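Local coordinates for protein putative NADH-depentdent flavin oxidoreductase (Cupriavidus metallidurans, PDB 5OCS) that is an FMN-dependent ene-reductase of the Old Yellow Enzyme family, probably using NADPH or NADH as its source of hydride, at residues H186-P191 with M208-E213; F131-V136 with G182-Q187. One frame throughout, in Å; residues are numbered along the deposited sequence.

Interaction 1. Residues H186-P191 with M208-E213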
ATOM      1  N   HIS D 186     -22.319  20.477 -11.433  1.00 10.84           N
ATOM      2  CA  HIS D 186     -21.811  21.000 -12.703  1.00 10.84           C
ATOM      3  C   HIS D 186     -22.979  21.111 -13.751  1.00 11.21           C
ATOM      4  O   HIS D 186     -23.027  22.063 -14.542  1.00 11.03           O
ATOM      5  CB  HIS D 186     -20.688  20.092 -13.181  1.00 11.51           C
ATOM      6  CG  HIS D 186     -19.894  20.625 -14.333  1.00 13.23           C
ATOM      7  ND1 HIS D 186     -18.706  20.045 -14.732  1.00 14.56           N
ATOM      8  CD2 HIS D 186     -20.094  21.665 -15.174  1.00 14.93           C
ATOM      9  CE1 HIS D 186     -18.214  20.695 -15.769  1.00 15.76           C
ATOM     10  NE2 HIS D 186     -19.041  21.683 -16.061  1.00 15.83           N
ATOM     11  N   GLN D 187     -23.906  20.148 -13.714  1.00 10.50           N
ATOM     12  CA  GLN D 187     -25.074  20.152 -14.581  1.00 10.88           C
ATOM     13  C   GLN D 187     -25.891  21.415 -14.343  1.00 11.29           C
ATOM     14  O   GLN D 187     -26.400  21.968 -15.297  1.00 11.45           O
ATOM     15  CB  GLN D 187     -25.955  18.926 -14.377  1.00 10.51           C
ATOM     16  CG  GLN D 187     -25.290  17.657 -14.870  1.00 10.67           C
ATOM     17  CD  GLN D 187     -25.798  16.381 -14.220  1.00 11.31           C
ATOM     18  OE1 GLN D 187     -26.991  16.260 -13.928  1.00 11.48           O
ATOM     19  NE2 GLN D 187     -24.901  15.383 -14.053  1.00 11.10           N
ATOM     20  N   PHE D 188     -26.035  21.843 -13.092  1.00 10.66           N
ATOM     21  CA  PHE D 188     -26.716  23.091 -12.792  1.00 11.46           C
ATOM     22  C   PHE D 188     -25.915  24.281 -13.286  1.00 11.16           C
ATOM     23  O   PHE D 188     -26.504  25.247 -13.819  1.00 11.35           O
ATOM     24  CB  PHE D 188     -27.036  23.251 -11.309  1.00 11.23           C
ATOM     25  CG  PHE D 188     -28.340  22.627 -10.893  1.00 11.41           C
ATOM     26  CD1 PHE D 188     -28.410  21.281 -10.551  1.00 12.19           C
ATOM     27  CD2 PHE D 188     -29.509  23.381 -10.803  1.00 12.22           C
ATOM     28  CE1 PHE D 188     -29.595  20.711 -10.128  1.00 12.40           C
ATOM     29  CE2 PHE D 188     -30.681  22.822 -10.375  1.00 11.91           C
ATOM     30  CZ  PHE D 188     -30.751  21.475 -10.049  1.00 13.74           C
ATOM     31  N   LEU D 189     -24.594  24.241 -13.112  1.00 10.60           N
ATOM     32  CA  LEU D 189     -23.743  25.341 -13.528  1.00 10.65           C
ATOM     33  C   LEU D 189     -23.803  25.581 -15.042  1.00 11.13           C
ATOM     34  O   LEU D 189     -23.664  26.712 -15.491  1.00 12.76           O
ATOM     35  CB  LEU D 189     -22.287  25.142 -13.136  1.00 10.87           C
ATOM     36  CG  LEU D 189     -22.064  25.124 -11.612  1.00 11.09           C
ATOM     37  CD1 LEU D 189     -20.661  24.672 -11.307  1.00 11.96           C
ATOM     38  CD2 LEU D 189     -22.306  26.486 -10.992  1.00 11.43           C
ATOM     39  N   SER D 190     -23.941  24.498 -15.791  1.00 11.37           N
ATOM     40  CA  SER D 190     -23.722  24.527 -17.246  1.00 12.36           C
ATOM     41  C   SER D 190     -24.983  24.714 -18.050  1.00 12.92           C
ATOM     42  O   SER D 190     -25.920  23.899 -17.944  1.00 13.68           O
ATOM     43  CB  SER D 190     -23.030  23.239 -17.745  1.00 13.93           C
ATOM     44  OG  SER D 190     -22.873  23.304 -19.158  1.00 13.86           O
ATOM     45  N   PRO D 191     -25.005  25.735 -18.923  1.00 12.63           N
ATOM     46  CA  PRO D 191     -26.136  25.842 -19.870  1.00 13.82           C
ATOM     47  C   PRO D 191     -26.359  24.659 -20.812  1.00 13.94           C
ATOM     48  O   PRO D 191     -27.422  24.540 -21.411  1.00 16.13           O
ATOM     49  CB  PRO D 191     -25.762  27.074 -20.695  1.00 13.67           C
ATOM     50  CG  PRO D 191     -24.995  27.893 -19.777  1.00 13.81           C
ATOM     51  CD  PRO D 191     -24.132  26.919 -19.004  1.00 13.53           C
ATOM     52  N   MET D 208     -25.611  29.244 -10.601  1.00 14.22           N
ATOM     53  CA  MET D 208     -24.767  28.998  -9.420  1.00 14.59           C
ATOM     54  C   MET D 208     -25.599  28.811  -8.163  1.00 14.96           C
ATOM     55  O   MET D 208     -25.061  28.383  -7.143  1.00 14.21           O
ATOM     56  CB  MET D 208     -23.822  30.170  -9.208  1.00 15.52           C
ATOM     57  CG  MET D 208     -22.807  30.373 -10.305  1.00 15.39           C
ATOM     58  SD  MET D 208     -21.524  31.575  -9.950  1.00 18.00           S
ATOM     59  CE  MET D 208     -22.513  33.057  -9.669  1.00 16.90           C
ATOM     60  N   ARG D 209     -26.874  29.189  -8.210  1.00 14.54           N
ATOM     61  CA  ARG D 209     -27.723  29.237  -7.037  1.00 15.27           C
ATOM     62  C   ARG D 209     -27.806  27.897  -6.300  1.00 14.33           C
ATOM     63  O   ARG D 209     -27.591  27.868  -5.108  1.00 13.53           O
ATOM     64  CB  ARG D 209     -29.154  29.700  -7.397  1.00 16.76           C
ATOM     65  CG  ARG D 209     -30.053  30.056  -6.192  1.00 17.48           C
ATOM     66  CD  ARG D 209     -31.434  30.586  -6.614  1.00 19.07           C
ATOM     67  NE  ARG D 209     -31.323  31.634  -7.635  1.00 20.30           N
ATOM     68  CZ  ARG D 209     -30.869  32.871  -7.406  1.00 23.73           C
ATOM     69  NH1 ARG D 209     -30.509  33.259  -6.187  1.00 26.00           N
ATOM     70  NH2 ARG D 209     -30.750  33.738  -8.408  1.00 22.70           N
ATOM     71  N   PHE D 210     -28.139  26.807  -6.993  1.00 13.23           N
ATOM     72  CA  PHE D 210     -28.288  25.524  -6.300  1.00 13.22           C
ATOM     73  C   PHE D 210     -26.946  24.966  -5.814  1.00 12.73           C
ATOM     74  O   PHE D 210     -26.857  24.557  -4.626  1.00 11.94           O
ATOM     75  CB  PHE D 210     -29.036  24.517  -7.156  1.00 12.98           C
ATOM     76  CG  PHE D 210     -29.278  23.181  -6.476  1.00 14.00           C
ATOM     77  CD1 PHE D 210     -29.994  23.104  -5.270  1.00 14.50           C
ATOM     78  CD2 PHE D 210     -28.732  22.013  -6.987  1.00 13.72           C
ATOM     79  CE1 PHE D 210     -30.230  21.884  -4.648  1.00 14.43           C
ATOM     80  CE2 PHE D 210     -28.973  20.771  -6.367  1.00 15.54           C
ATOM     81  CZ  PHE D 210     -29.722  20.712  -5.197  1.00 15.06           C
ATOM     82  N   PRO D 211     -25.887  24.968  -6.671  1.00 12.19           N
ATOM     83  CA  PRO D 211     -24.570  24.595  -6.134  1.00 12.09           C
ATOM     84  C   PRO D 211     -24.157  25.394  -4.866  1.00 12.87           C
ATOM     85  O   PRO D 211     -23.620  24.818  -3.900  1.00 12.50           O
ATOM     86  CB  PRO D 211     -23.615  24.906  -7.293  1.00 12.64           C
ATOM     87  CG  PRO D 211     -24.470  24.585  -8.486  1.00 12.37           C
ATOM     88  CD  PRO D 211     -25.847  25.055  -8.146  1.00 12.98           C
ATOM     89  N   LEU D 212     -24.430  26.706  -4.870  1.00 13.37           N
ATOM     90  CA  LEU D 212     -24.135  27.521  -3.693  1.00 13.72           C
ATOM     91  C   LEU D 212     -25.061  27.217  -2.517  1.00 14.48           C
ATOM     92  O   LEU D 212     -24.591  27.285  -1.368  1.00 15.18           O
ATOM     93  CB  LEU D 212     -24.082  29.012  -4.045  1.00 14.22           C
ATOM     94  CG  LEU D 212     -22.884  29.354  -4.931  1.00 13.95           C
ATOM     95  CD1 LEU D 212     -23.002  30.772  -5.465  1.00 14.85           C
ATOM     96  CD2 LEU D 212     -21.559  29.174  -4.241  1.00 14.54           C
ATOM     97  N   GLU D 213     -26.324  26.867  -2.763  1.00 13.79           N
ATOM     98  CA  GLU D 213     -27.231  26.390  -1.673  1.00 14.39           C
ATOM     99  C   GLU D 213     -26.670  25.135  -1.012  1.00 14.20           C
ATOM    100  O   GLU D 213     -26.682  24.983   0.217  1.00 13.93           O
ATOM    101  CB  GLU D 213     -28.639  26.098  -2.153  1.00 15.57           C
ATOM    102  CG  GLU D 213     -29.411  27.381  -2.478  1.00 16.82           C
ATOM    103  CD  GLU D 213     -30.724  27.131  -3.127  1.00 18.08           C
ATOM    104  OE1 GLU D 213     -31.045  25.948  -3.386  1.00 20.19           O
ATOM    105  OE2 GLU D 213     -31.455  28.126  -3.373  1.00 20.63           O
TER
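F210 reaches from helix 204-221 across the face of the F188 ring, which stands on the short helix 184-189 that follows barrel strand 175-179. Its CG lies anti to the backbone N (chi1 -178°), which swings the ring toward the neighbouring helix. CB of F210 comes first, a CH-pi donor 4.2 Å from the centroid of the F188 ring. F210 CG then skirts CE2 of that ring, and F210 CD2 rests over the ring centre, 3.5 Å from F188 CE1. F210 CE2, one atom further out, still lies 3.8 Å from F188 CE1. The rings form an oblique aromatic pair, planes at 44° and centroids 4.6 Å apart.

Helix 204-221 kinks at P211, whose N cannot bond the preceding turn. The apolar ring of P211 fits because its CD lies on F188 CB at 3.8 Å and its CG on L189 CD2, also at 3.8 Å, the side chains of P211 and L189 running antiparallel. L189 CD2 also touches CA and CG of M208.

M153 of helix 150-169 packs on both phenylalanines, while L250 of helix 244-256 touches L189 and M208. Beside these side chains R207 NH1 bonds L189 O. Between the two segments themselves there is no directional bond, so shape and the exclusion of water set this buried contact, with the CH-pi approach as its most specific element.

Interaction 2. Residues F131-V136 with G182-Q187; sequences FAPSAV and GYLLHQ
P133 and Q187 cross at about a right angle, the CG-CD side of the pyrrolidine set against the CB of the glutamine. P133 CD meets Q187 CB at 3.6 Å, and P133 CG lies 3.5 Å from the carbonyl O of Q187, so the ring spans both the side chain and the backbone of the helix. Proline suits the place, being a compact apolar block where the chain turns out of the strand.

The glutamine then extends beyond CG and carries its amide past A132, whose methyl CB is 3.5 Å from Q187 OE1; the small alanine lets the amide pass close by. The head of Q187 is buried but well satisfied. NE2 bonds G182 O at 2.8 Å, nearly straight at 174° and with the acceptor in the amide plane, and it also reaches A104 O, while OE1 accepts from R106 N. These bonds fix the rotation of the amide and tie the start of the helix to the loop after strand 96-102. G182, with positive phi, makes the turn that presents its carbonyl.

One turn back on the helix, L184 meets the strand. Its CG is anti to the backbone N (chi1 178°), which carries the isobutyl end toward the strand and brings L184 CD1 to 3.9 Å from F131 O and 4.2 Å from P133 CD. Leucine fits because this branched end reaches the backbone of F131 and A132.

Strand 131-132, paired in parallel with strand 146-147, thus lies against the first turn of helix 184-189, which follows barrel strand 175-179. Helix 204-221 also packs on this helix, F210 touching L184 and P211 touching L185.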
ATOM      1  N   PHE D 131     -31.490  11.873 -11.886  1.00 14.29           N
ATOM      2  CA  PHE D 131     -32.059  13.181 -11.671  1.00 14.61           C
ATOM      3  C   PHE D 131     -31.070  14.248 -12.103  1.00 14.85           C
ATOM      4  O   PHE D 131     -29.829  14.058 -12.013  1.00 12.75           O
ATOM      5  CB  PHE D 131     -32.424  13.343 -10.176  1.00 15.67           C
ATOM      6  CG  PHE D 131     -33.472  12.361  -9.738  1.00 18.39           C
ATOM      7  CD1 PHE D 131     -34.812  12.581 -10.065  1.00 20.33           C
ATOM      8  CD2 PHE D 131     -33.123  11.149  -9.158  1.00 18.95           C
ATOM      9  CE1 PHE D 131     -35.788  11.642  -9.731  1.00 21.50           C
ATOM     10  CE2 PHE D 131     -34.086  10.204  -8.817  1.00 20.49           C
ATOM     11  CZ  PHE D 131     -35.429  10.450  -9.105  1.00 21.46           C
ATOM     12  N   ALA D 132     -31.610  15.379 -12.535  1.00 13.74           N
ATOM     13  CA  ALA D 132     -30.814  16.455 -13.112  1.00 13.57           C
ATOM     14  C   ALA D 132     -31.563  17.772 -13.114  1.00 14.35           C
ATOM     15  O   ALA D 132     -32.797  17.807 -12.873  1.00 15.16           O
ATOM     16  CB  ALA D 132     -30.427  16.086 -14.550  1.00 13.32           C
ATOM     17  N   PRO D 133     -30.848  18.866 -13.425  1.00 13.65           N
ATOM     18  CA  PRO D 133     -31.620  20.104 -13.502  1.00 14.34           C
ATOM     19  C   PRO D 133     -32.689  20.073 -14.599  1.00 16.32           C
ATOM     20  O   PRO D 133     -33.763  20.666 -14.437  1.00 15.55           O
ATOM     21  CB  PRO D 133     -30.566  21.162 -13.794  1.00 13.79           C
ATOM     22  CG  PRO D 133     -29.357  20.424 -14.256  1.00 13.34           C
ATOM     23  CD  PRO D 133     -29.395  19.126 -13.475  1.00 13.83           C
ATOM     24  N   SER D 134     -32.378  19.383 -15.702  1.00 16.96           N
ATOM     25  CA  SER D 134     -33.298  19.254 -16.846  1.00 16.07           C
ATOM     26  C   SER D 134     -33.261  17.852 -17.459  1.00 15.58           C
ATOM     27  O   SER D 134     -32.244  17.133 -17.349  1.00 15.64           O
ATOM     28  CB  SER D 134     -32.927  20.264 -17.938  1.00 15.13           C
ATOM     29  OG  SER D 134     -32.920  21.632 -17.477  1.00 14.51           O
ATOM     30  N   ALA D 135     -34.346  17.501 -18.191  1.00 15.29           N
ATOM     31  CA  ALA D 135     -34.578  16.163 -18.785  1.00 15.65           C
ATOM     32  C   ALA D 135     -33.811  15.956 -20.130  1.00 16.31           C
ATOM     33  O   ALA D 135     -34.395  15.674 -21.195  1.00 16.97           O
ATOM     34  CB  ALA D 135     -36.104  15.927 -18.944  1.00 15.48           C
ATOM     35  N   VAL D 136     -32.494  16.080 -20.060  1.00 15.46           N
ATOM     36  CA  VAL D 136     -31.622  16.067 -21.218  1.00 16.51           C
ATOM     37  C   VAL D 136     -30.521  15.092 -20.872  1.00 15.50           C
ATOM     38  O   VAL D 136     -29.868  15.246 -19.858  1.00 14.67           O
ATOM     39  CB  VAL D 136     -30.992  17.447 -21.528  1.00 18.34           C
ATOM     40  CG1 VAL D 136     -30.316  17.422 -22.903  1.00 18.10           C
ATOM     41  CG2 VAL D 136     -32.044  18.547 -21.476  1.00 19.25           C
ATOM     42  N   GLY D 182     -18.879  17.083 -14.758  1.00 11.14           N
ATOM     43  CA  GLY D 182     -20.203  16.949 -15.328  1.00 12.03           C
ATOM     44  C   GLY D 182     -21.209  16.243 -14.443  1.00 12.11           C
ATOM     45  O   GLY D 182     -22.228  15.769 -14.961  1.00 12.29           O
ATOM     46  N   TYR D 183     -20.948  16.184 -13.115  1.00 10.72           N
ATOM     47  CA  TYR D 183     -21.887  15.621 -12.169  1.00 10.62           C
ATOM     48  C   TYR D 183     -22.973  16.641 -11.781  1.00 10.81           C
ATOM     49  O   TYR D 183     -23.101  17.712 -12.406  1.00 10.02           O
ATOM     50  CB  TYR D 183     -21.150  14.992 -10.965  1.00 10.53           C
ATOM     51  CG  TYR D 183     -20.301  13.802 -11.369  1.00 10.95           C
ATOM     52  CD1 TYR D 183     -20.821  12.779 -12.199  1.00 10.48           C
ATOM     53  CD2 TYR D 183     -18.992  13.686 -10.947  1.00 11.04           C
ATOM     54  CE1 TYR D 183     -20.052  11.691 -12.586  1.00 11.16           C
ATOM     55  CE2 TYR D 183     -18.222  12.580 -11.284  1.00 11.05           C
ATOM     56  CZ  TYR D 183     -18.744  11.589 -12.118  1.00 11.36           C
ATOM     57  OH  TYR D 183     -17.977  10.497 -12.478  1.00 10.91           O
ATOM     58  N   LEU D 184     -23.768  16.338 -10.764  1.00  9.92           N
ATOM     59  CA  LEU D 184     -25.010  17.081 -10.579  1.00 10.77           C
ATOM     60  C   LEU D 184     -24.841  18.598 -10.491  1.00 10.83           C
ATOM     61  O   LEU D 184     -25.557  19.394 -11.168  1.00 11.18           O
ATOM     62  CB  LEU D 184     -25.760  16.571  -9.344  1.00 10.79           C
ATOM     63  CG  LEU D 184     -27.048  17.335  -9.076  1.00 11.28           C
ATOM     64  CD1 LEU D 184     -28.070  16.966 -10.120  1.00 11.47           C
ATOM     65  CD2 LEU D 184     -27.547  17.205  -7.629  1.00 11.58           C
ATOM     66  N   LEU D 185     -23.929  19.027  -9.623  1.00 10.40           N
ATOM     67  CA  LEU D 185     -23.715  20.451  -9.444  1.00 10.62           C
ATOM     68  C   LEU D 185     -23.223  21.140 -10.718  1.00 10.85           C
ATOM     69  O   LEU D 185     -23.712  22.212 -11.085  1.00  9.73           O
ATOM     70  CB  LEU D 185     -22.846  20.730  -8.259  1.00 10.83           C
ATOM     71  CG  LEU D 185     -23.599  20.890  -6.966  1.00 12.45           C
ATOM     72  CD1 LEU D 185     -24.666  19.854  -6.677  1.00 13.14           C
ATOM     73  CD2 LEU D 185     -22.643  21.001  -5.797  1.00 12.87           C
ATOM     74  N   HIS D 186     -22.319  20.477 -11.433  1.00 10.84           N
ATOM     75  CA  HIS D 186     -21.811  21.000 -12.703  1.00 10.84           C
ATOM     76  C   HIS D 186     -22.979  21.111 -13.751  1.00 11.21           C
ATOM     77  O   HIS D 186     -23.027  22.063 -14.542  1.00 11.03           O
ATOM     78  CB  HIS D 186     -20.688  20.092 -13.181  1.00 11.51           C
ATOM     79  CG  HIS D 186     -19.894  20.625 -14.333  1.00 13.23           C
ATOM     80  ND1 HIS D 186     -18.706  20.045 -14.732  1.00 14.56           N
ATOM     81  CD2 HIS D 186     -20.094  21.665 -15.174  1.00 14.93           C
ATOM     82  CE1 HIS D 186     -18.214  20.695 -15.769  1.00 15.76           C
ATOM     83  NE2 HIS D 186     -19.041  21.683 -16.061  1.00 15.83           N
ATOM     84  N   GLN D 187     -23.906  20.148 -13.714  1.00 10.50           N
ATOM     85  CA  GLN D 187     -25.074  20.152 -14.581  1.00 10.88           C
ATOM     86  C   GLN D 187     -25.891  21.415 -14.343  1.00 11.29           C
ATOM     87  O   GLN D 187     -26.400  21.968 -15.297  1.00 11.45           O
ATOM     88  CB  GLN D 187     -25.955  18.926 -14.377  1.00 10.51           C
ATOM     89  CG  GLN D 187     -25.290  17.657 -14.870  1.00 10.67           C
ATOM     90  CD  GLN D 187     -25.798  16.381 -14.220  1.00 11.31           C
ATOM     91  OE1 GLN D 187     -26.991  16.260 -13.928  1.00 11.48           O
ATOM     92  NE2 GLN D 187     -24.901  15.383 -14.053  1.00 11.10           N
TER

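Overall arrangement
Interactions 1 and 2 share helix 184-189, and their centres lie 9 Å apart. Along the chain, 131-136 comes first, then 182-187, which overlaps 186-191 at H186 and Q187, and finally 208-213. Strand 131-132 with the loop after it, and helix 204-221, pack on adjoining sides of the short helix. The two contacts merge directly: F188 CE1 meets P133 CD at 3.7 Å, and P211 CG lies 3.6 Å from L185 O. Both sit on the same side of the chain's centre, beyond barrel strand 175-179 of the eight-stranded TIM barrel. The side chain of L189 is about 9 Å from that of R231, an FMN-binding residue, so the packing probably lies outside the flavin site itself.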